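Local coordinates for DNA repair protein RecO (Deinococcus radiodurans, PDB 1U5K) that probably takes part in DNA repair and RecF-pathway recombination, and carries a zinc ion held by four cysteines beside its helical domain, at residues Asp100-Glu105 with Ala144-Gln149; Leu134-Lys139 with Ala200-Pro205; Phe221-Val226 with Ser231-Val236. All coordinates share one frame; numbering follows the deposited sequence.

How the contacts relate
All three contacts lie in the helical part of the chain that follows the N-terminal OB-fold domain, and none of them reaches the zinc site of Cys153, Cys156, Cys173 and Cys176. Contacts 1 and 3 are neighbours, their centres 11 Å apart, and they touch directly: the backbone N of Ile147 probably hydrogen-bonds OE1 of Gln225 at 3.2 Å, while Val146 packs on Val226 and Ala101 on Trp232. Contact 2 stands apart, its centre 18 Å from each of the others. It is nevertheless tied to contact 1 through helix 129-141, which supplies Leu134-Lys139 and whose last turn, with Leu140 and Leu141, backs Leu102.

Contact 1: Asp100-Glu105 with Ala144-Gln149; sequences DALFQE and AGVIPQ
Ala144 puts its methyl group into the angle between Leu102 and Phe103, and this apolar core carries most of the contact. CB of Ala144 lies 3.7 Å from CG of Leu102, with both methyls of that leucine close around it. The isobutyl group is brought there by CG standing anti to the backbone N (chi1 171°). Further along, CD1 of Leu102 meets CG1 of Val146 at 4.2 Å, the two side chains crossing at about a right angle.

The aromatic part is a CH-pi contact. The Ala144 methyl sits over one face of the Phe103 ring, 4.0 Å from CB to the ring centroid and 25° off the normal, displaced toward the rim. The ring atom closest to CB of Ala144 is CE2 of Phe103, at 3.6 Å. Phe108 meets the same phenyl ring edge-to-face, and Leu140 packs on it as well. Replacing Phe103 with an alanine would probably open a gap beside Leu140, leave the Ala144 methyl without the ring face it rests on and deprive Phe108 of its edge-to-face partner.

In the fold, this joins the C-terminal end of helix 86-102, where Phe103 is the first residue to leave helical geometry, to the loop that follows helix 129-141 and leads into the zinc-binding region.

The polar link is a single water. It donates to the O of Leu102 at 2.8 Å and accepts a weak bond from the N of Gly145 at 3.4 Å. On the helix side, the O of Phe103 accepts a hydrogen bond from Lys33, whose NZ also forms a salt bridge with Asp100.

Contact 2: Leu134-Lys139 with Ala200-Pro205; sequences LVMSYK and ASFEQP
This is a small, buried helix-to-helix packing contact, without hydrogen bonds, in which Val135 and Met136 of helix 129-141 meet Ser201 and Phe202 of the short helix 198-203. Val135 does most of the touching. Its CG1 stands anti to the backbone N (chi1 168°) and touches both partners, 3.7 Å from CB of Ser201 and 3.8 Å from CE2 of Phe202. CG2, the other branch, rests against the same serine CB at 3.8 Å, and both methyls of Val135 thus touch that carbon from the same side.

In the helical part of RecO, helix 129-141 runs through the interior, flanked by helices 110-125, 184-192 and 211-225, and the short helix 198-203 covers part of its side. Val198, from that short helix, packs on Val135 and Met136 as well, while Ser201 accepts a bond at its O from NE1 of Trp131, one turn before Val135.

In Phe202, CG lies anti to the carbonyl carbon (chi1 -72°), which carries the ring across to Val135. The ring crosses Val135 at a slant, and its CZ lies 4.3 Å from SD of Met136, which also packs on Leu115 and Ala118 of helix 110-125.

Contact 3: Phe221-Val226 with Ser231-Val236; sequences FVTVQV and SWRQLV
Val222 and Thr223, on the last turns of helix 211-225, face Trp232 and Arg233 on a 3-10 turn, and the two pairs meet one to one. The chain leaves helix 211-225 at Val226 and, after a short loop, enters a 3-10 segment that packs back on the helix. Val222 approaches the six-membered ring of the indole at a slant, its CG1 4.0 Å and its CB 4.1 Å from CZ2 of Trp232. Beside it, Thr223 and Arg233 cross at about a right angle: OG1 of Thr223 lies over one face of the guanidinium, offset toward the rim and 3.8 Å from NE of Arg233. Placed above that plane, OG1 makes no hydrogen bond across the contact. It bonds to the backbone O of Glu219, one turn back in its own helix.

His230, just ahead of the turn, probably helps set Trp232 and Arg233 in place. The indole NE1 bonds to ND1 of His230, with the rings meeting at about 90°, and the backbone O of the same residue takes a bond from NH1 of Arg233. This probably holds the bent arginine in position, with its chain folded at chi2 (133°) and chi3 (71°). CG of Arg233 lies over the centre of the Trp232 ring, 3.8 Å above the plane.

Beyond these, helix 86-102 packs on the indole through Leu94, Glu97 and Ala101, and Phe98 meets it edge-to-face. The second subunit also reaches the turn: Tyr89 of that subunit packs on Ser231, Arg233 and Gln234, and OG of Ser231 hydrogen-bonds the backbone O of Ala84 of the second subunit.

Contact 1: Asp100-Glu105 with Ala144-Gln149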
# COMPACT_ATOMS: atom_id res chain seq x y z
N ASP A 100 -7.34 11.10 -1.32
CA ASP A 100 -7.95 10.21 -2.30
C ASP A 100 -8.69 9.08 -1.61
O ASP A 100 -9.71 8.63 -2.11
CB ASP A 100 -6.91 9.59 -3.22
CG ASP A 100 -7.54 8.93 -4.44
OD1 ASP A 100 -8.50 9.44 -5.05
OD2 ASP A 100 -7.12 7.84 -4.84
N ALA A 101 -8.16 8.65 -0.47
CA ALA A 101 -8.71 7.55 0.28
C ALA A 101 -9.92 8.00 1.08
O ALA A 101 -10.85 7.22 1.28
CB ALA A 101 -7.66 6.99 1.19
N LEU A 102 -9.91 9.26 1.51
CA LEU A 102 -10.90 9.73 2.46
C LEU A 102 -12.23 10.05 1.77
O LEU A 102 -13.30 9.78 2.32
CB LEU A 102 -10.38 10.93 3.26
CG LEU A 102 -11.38 11.66 4.14
CD1 LEU A 102 -11.75 10.76 5.30
CD2 LEU A 102 -10.84 12.98 4.66
N PHE A 103 -12.15 10.64 0.59
CA PHE A 103 -13.30 11.08 -0.18
C PHE A 103 -13.65 10.03 -1.23
O PHE A 103 -12.87 9.77 -2.14
CB PHE A 103 -12.95 12.40 -0.87
CG PHE A 103 -12.79 13.55 0.08
CD1 PHE A 103 -11.56 13.83 0.64
CD2 PHE A 103 -13.88 14.33 0.43
CE1 PHE A 103 -11.43 14.89 1.54
CE2 PHE A 103 -13.76 15.39 1.33
CZ PHE A 103 -12.53 15.66 1.89
N GLN A 104 -14.84 9.46 -1.13
CA GLN A 104 -15.37 8.57 -2.17
C GLN A 104 -15.88 9.39 -3.35
O GLN A 104 -16.02 10.61 -3.25
CB GLN A 104 -16.54 7.75 -1.62
CG GLN A 104 -16.22 7.02 -0.33
CD GLN A 104 -14.89 6.28 -0.45
OE1 GLN A 104 -13.89 6.70 0.14
NE2 GLN A 104 -14.88 5.21 -1.23
N GLU A 105 -16.13 8.70 -4.46
CA GLU A 105 -16.56 9.35 -5.69
C GLU A 105 -17.80 10.18 -5.40
O GLU A 105 -18.68 9.71 -4.68
CB GLU A 105 -16.82 8.32 -6.79
N ALA A 144 -15.80 15.45 4.63
CA ALA A 144 -15.93 14.15 4.00
C ALA A 144 -17.14 13.46 4.60
O ALA A 144 -17.86 14.06 5.41
CB ALA A 144 -14.62 13.38 4.20
N GLY A 145 -17.33 12.20 4.23
CA GLY A 145 -18.46 11.36 4.62
C GLY A 145 -18.47 10.72 6.00
O GLY A 145 -19.53 10.30 6.49
N VAL A 146 -17.30 10.57 6.60
CA VAL A 146 -17.18 10.22 8.02
C VAL A 146 -17.88 11.21 8.95
O VAL A 146 -18.14 12.36 8.56
CB VAL A 146 -15.70 10.15 8.42
CG1 VAL A 146 -14.95 9.20 7.51
CG2 VAL A 146 -15.06 11.53 8.38
N ILE A 147 -18.16 10.72 10.16
CA ILE A 147 -18.80 11.47 11.24
C ILE A 147 -17.95 11.51 12.51
O ILE A 147 -17.93 10.58 13.33
CB ILE A 147 -20.20 10.91 11.59
CG1 ILE A 147 -21.09 10.88 10.34
CG2 ILE A 147 -20.82 11.69 12.76
CD1 ILE A 147 -22.15 11.98 10.31
N PRO A 148 -17.18 12.58 12.62
CA PRO A 148 -16.36 12.78 13.82
C PRO A 148 -17.32 12.93 15.02
O PRO A 148 -18.43 13.46 14.90
CB PRO A 148 -15.58 14.05 13.50
CG PRO A 148 -15.73 14.30 12.02
CD PRO A 148 -16.97 13.62 11.60
N GLN A 149 -16.91 12.40 16.18
CA GLN A 149 -17.77 12.43 17.36
C GLN A 149 -16.90 12.34 18.61
O GLN A 149 -16.48 11.25 18.97
CB GLN A 149 -18.80 11.29 17.31
CG GLN A 149 -19.99 11.43 18.24
CD GLN A 149 -19.64 11.10 19.67
OE1 GLN A 149 -19.60 9.93 20.09
NE2 GLN A 149 -19.37 12.14 20.43
O HOH W 1 -15.91 9.35 3.09

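Contact 2: Leu134-Lys139 with Ala200-Pro205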
# COMPACT_ATOMS: atom_id res chain seq x y z
N LEU A 134 -0.83 16.93 9.87
CA LEU A 134 -1.73 16.58 10.96
C LEU A 134 -2.97 17.46 10.96
O LEU A 134 -4.11 16.98 10.96
CB LEU A 134 -1.07 16.60 12.34
CG LEU A 134 -0.46 15.27 12.74
CD1 LEU A 134 0.37 15.47 13.98
CD2 LEU A 134 -1.46 14.11 12.88
N VAL A 135 -2.75 18.76 10.91
CA VAL A 135 -3.82 19.73 11.00
C VAL A 135 -4.78 19.61 9.82
O VAL A 135 -5.99 19.59 10.02
CB VAL A 135 -3.27 21.16 11.12
CG1 VAL A 135 -4.36 22.18 10.92
CG2 VAL A 135 -2.63 21.31 12.48
N MET A 136 -4.23 19.48 8.63
CA MET A 136 -4.98 19.49 7.39
C MET A 136 -5.73 18.17 7.22
O MET A 136 -6.89 18.15 6.81
CB MET A 136 -4.04 19.75 6.21
CG MET A 136 -3.42 21.15 6.27
SD MET A 136 -4.63 22.44 6.19
CE MET A 136 -4.89 22.50 4.56
N SER A 137 -5.09 17.07 7.58
CA SER A 137 -5.76 15.79 7.51
C SER A 137 -6.99 15.71 8.45
O SER A 137 -8.08 15.31 8.03
CB SER A 137 -4.69 14.68 7.56
OG SER A 137 -4.33 14.47 8.91
N TYR A 138 -6.87 16.22 9.67
CA TYR A 138 -8.02 16.28 10.58
C TYR A 138 -9.10 17.24 10.10
O TYR A 138 -10.30 16.94 10.12
CB TYR A 138 -7.58 16.60 12.02
CG TYR A 138 -7.19 15.43 12.87
CD1 TYR A 138 -5.92 14.88 12.76
CD2 TYR A 138 -8.09 14.84 13.77
CE1 TYR A 138 -5.57 13.79 13.53
CE2 TYR A 138 -7.72 13.78 14.58
CZ TYR A 138 -6.46 13.24 14.45
OH TYR A 138 -6.02 12.19 15.21
N LYS A 139 -8.67 18.38 9.57
CA LYS A 139 -9.61 19.33 9.00
C LYS A 139 -10.42 18.75 7.85
O LYS A 139 -11.61 19.01 7.75
CB LYS A 139 -8.92 20.62 8.55
CG LYS A 139 -9.90 21.76 8.32
CD LYS A 139 -10.27 22.54 9.57
CE LYS A 139 -11.30 23.61 9.24
NZ LYS A 139 -12.06 24.08 10.42
N ALA A 200 -5.37 29.09 13.17
CA ALA A 200 -5.36 28.90 14.62
C ALA A 200 -4.60 27.66 15.07
O ALA A 200 -3.77 27.72 15.98
CB ALA A 200 -6.78 28.87 15.15
N SER A 201 -4.84 26.51 14.43
CA SER A 201 -4.12 25.29 14.77
C SER A 201 -2.62 25.31 14.51
O SER A 201 -1.85 24.75 15.29
CB SER A 201 -4.75 24.10 14.05
OG SER A 201 -6.00 23.78 14.63
N PHE A 202 -2.20 25.95 13.42
CA PHE A 202 -0.78 26.08 13.09
C PHE A 202 -0.02 26.81 14.19
O PHE A 202 1.19 26.64 14.34
CB PHE A 202 -0.55 26.86 11.79
CG PHE A 202 -0.93 26.14 10.52
CD1 PHE A 202 -0.95 26.85 9.34
CD2 PHE A 202 -1.27 24.79 10.49
CE1 PHE A 202 -1.30 26.24 8.14
CE2 PHE A 202 -1.61 24.18 9.31
CZ PHE A 202 -1.61 24.89 8.11
N GLU A 203 -0.72 27.65 14.94
CA GLU A 203 -0.10 28.44 16.00
C GLU A 203 0.03 27.62 17.29
O GLU A 203 0.83 27.95 18.16
CB GLU A 203 -0.86 29.76 16.18
CG GLU A 203 -1.78 29.77 17.40
CD GLU A 203 -3.09 30.52 17.22
OE1 GLU A 203 -3.13 31.55 16.50
OE2 GLU A 203 -4.07 30.06 17.84
N GLN A 204 -0.70 26.51 17.40
CA GLN A 204 -0.61 25.67 18.59
C GLN A 204 -0.11 24.26 18.33
O GLN A 204 -0.84 23.30 18.61
CB GLN A 204 -1.99 25.55 19.24
CG GLN A 204 -2.76 26.85 19.38
CD GLN A 204 -3.49 26.99 20.70
OE1 GLN A 204 -3.38 26.14 21.59
NE2 GLN A 204 -4.25 28.08 20.85
N PRO A 205 1.12 24.08 17.84
CA PRO A 205 1.59 22.72 17.56
C PRO A 205 1.63 21.83 18.79
O PRO A 205 1.93 22.28 19.90
CB PRO A 205 3.00 22.94 16.99
CG PRO A 205 3.42 24.30 17.48
CD PRO A 205 2.16 25.09 17.57

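Contact 3: Phe221-Val226 with Ser231-Val236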
# COMPACT_ATOMS: atom_id res chain seq x y z
N PHE A 221 -9.66 5.70 13.11
CA PHE A 221 -10.92 6.33 12.77
C PHE A 221 -11.23 6.22 11.28
O PHE A 221 -12.33 5.79 10.93
CB PHE A 221 -10.91 7.80 13.20
CG PHE A 221 -12.18 8.54 12.91
CD1 PHE A 221 -13.33 8.30 13.63
CD2 PHE A 221 -12.25 9.45 11.88
CE1 PHE A 221 -14.50 9.00 13.37
CE2 PHE A 221 -13.42 10.14 11.61
CZ PHE A 221 -14.54 9.91 12.36
N VAL A 222 -10.29 6.59 10.41
CA VAL A 222 -10.54 6.61 8.98
C VAL A 222 -10.80 5.20 8.43
O VAL A 222 -11.71 4.99 7.63
CB VAL A 222 -9.45 7.37 8.19
CG1 VAL A 222 -9.60 7.14 6.70
CG2 VAL A 222 -9.48 8.86 8.49
N THR A 223 -10.00 4.24 8.87
CA THR A 223 -10.10 2.85 8.47
C THR A 223 -11.40 2.24 8.97
O THR A 223 -11.98 1.45 8.25
CB THR A 223 -8.88 2.06 9.01
OG1 THR A 223 -7.70 2.48 8.30
CG2 THR A 223 -8.98 0.60 8.58
N VAL A 224 -11.88 2.57 10.17
CA VAL A 224 -13.17 2.06 10.61
C VAL A 224 -14.32 2.74 9.86
O VAL A 224 -15.27 2.07 9.49
CB VAL A 224 -13.35 2.18 12.13
CG1 VAL A 224 -14.79 1.88 12.56
CG2 VAL A 224 -12.35 1.26 12.80
N GLN A 225 -14.24 4.04 9.61
CA GLN A 225 -15.36 4.79 9.05
C GLN A 225 -15.47 4.65 7.53
O GLN A 225 -16.58 4.71 7.00
CB GLN A 225 -15.22 6.27 9.37
CG GLN A 225 -15.33 6.68 10.84
CD GLN A 225 -16.77 6.90 11.25
OE1 GLN A 225 -17.49 7.66 10.59
NE2 GLN A 225 -17.20 6.23 12.32
N VAL A 226 -14.35 4.51 6.84
CA VAL A 226 -14.35 4.60 5.38
C VAL A 226 -13.90 3.26 4.84
O VAL A 226 -12.89 2.74 5.29
CB VAL A 226 -13.37 5.66 4.84
CG1 VAL A 226 -13.33 5.69 3.32
CG2 VAL A 226 -13.74 7.01 5.37
N SER A 231 -4.00 2.31 1.94
CA SER A 231 -2.58 2.29 1.62
C SER A 231 -1.83 3.58 1.96
O SER A 231 -0.60 3.65 2.04
CB SER A 231 -2.41 1.89 0.15
OG SER A 231 -3.02 2.80 -0.75
N TRP A 232 -2.56 4.67 2.11
CA TRP A 232 -1.96 5.92 2.53
C TRP A 232 -1.26 5.81 3.88
O TRP A 232 -0.39 6.61 4.20
CB TRP A 232 -3.03 7.01 2.59
CG TRP A 232 -4.09 6.80 3.61
CD1 TRP A 232 -5.28 6.19 3.40
CD2 TRP A 232 -4.07 7.20 4.98
NE1 TRP A 232 -6.00 6.15 4.57
CE2 TRP A 232 -5.28 6.78 5.56
CE3 TRP A 232 -3.15 7.88 5.79
CZ2 TRP A 232 -5.60 7.03 6.89
CZ3 TRP A 232 -3.47 8.12 7.13
CH2 TRP A 232 -4.68 7.67 7.67
N ARG A 233 -1.62 4.80 4.66
CA ARG A 233 -0.93 4.55 5.92
C ARG A 233 0.54 4.15 5.81
O ARG A 233 1.28 4.36 6.76
CB ARG A 233 -1.67 3.51 6.74
CG ARG A 233 -3.00 4.02 7.23
CD ARG A 233 -4.10 3.04 7.01
NE ARG A 233 -4.01 1.90 7.88
CZ ARG A 233 -4.19 0.63 7.52
NH1 ARG A 233 -4.41 0.22 6.28
NH2 ARG A 233 -4.12 -0.29 8.48
N GLN A 234 0.97 3.71 4.64
CA GLN A 234 2.39 3.56 4.31
C GLN A 234 3.20 4.86 4.48
O GLN A 234 4.41 4.85 4.71
CB GLN A 234 2.48 3.08 2.87
CG GLN A 234 1.95 1.69 2.62
CD GLN A 234 2.64 0.69 3.54
OE1 GLN A 234 3.86 0.49 3.46
NE2 GLN A 234 1.89 0.13 4.46
N LEU A 235 2.52 5.99 4.35
CA LEU A 235 3.19 7.28 4.43
C LEU A 235 3.11 8.02 5.76
O LEU A 235 3.68 9.10 5.89
CB LEU A 235 2.68 8.17 3.30
CG LEU A 235 2.80 7.55 1.92
CD1 LEU A 235 2.14 8.44 0.88
CD2 LEU A 235 4.23 7.17 1.53
N VAL A 236 2.43 7.46 6.75
CA VAL A 236 2.36 8.11 8.06
C VAL A 236 3.74 8.02 8.71
O VAL A 236 4.38 6.99 8.56
CB VAL A 236 1.26 7.43 8.90
CG1 VAL A 236 1.26 7.95 10.33
CG2 VAL A 236 -0.09 7.69 8.28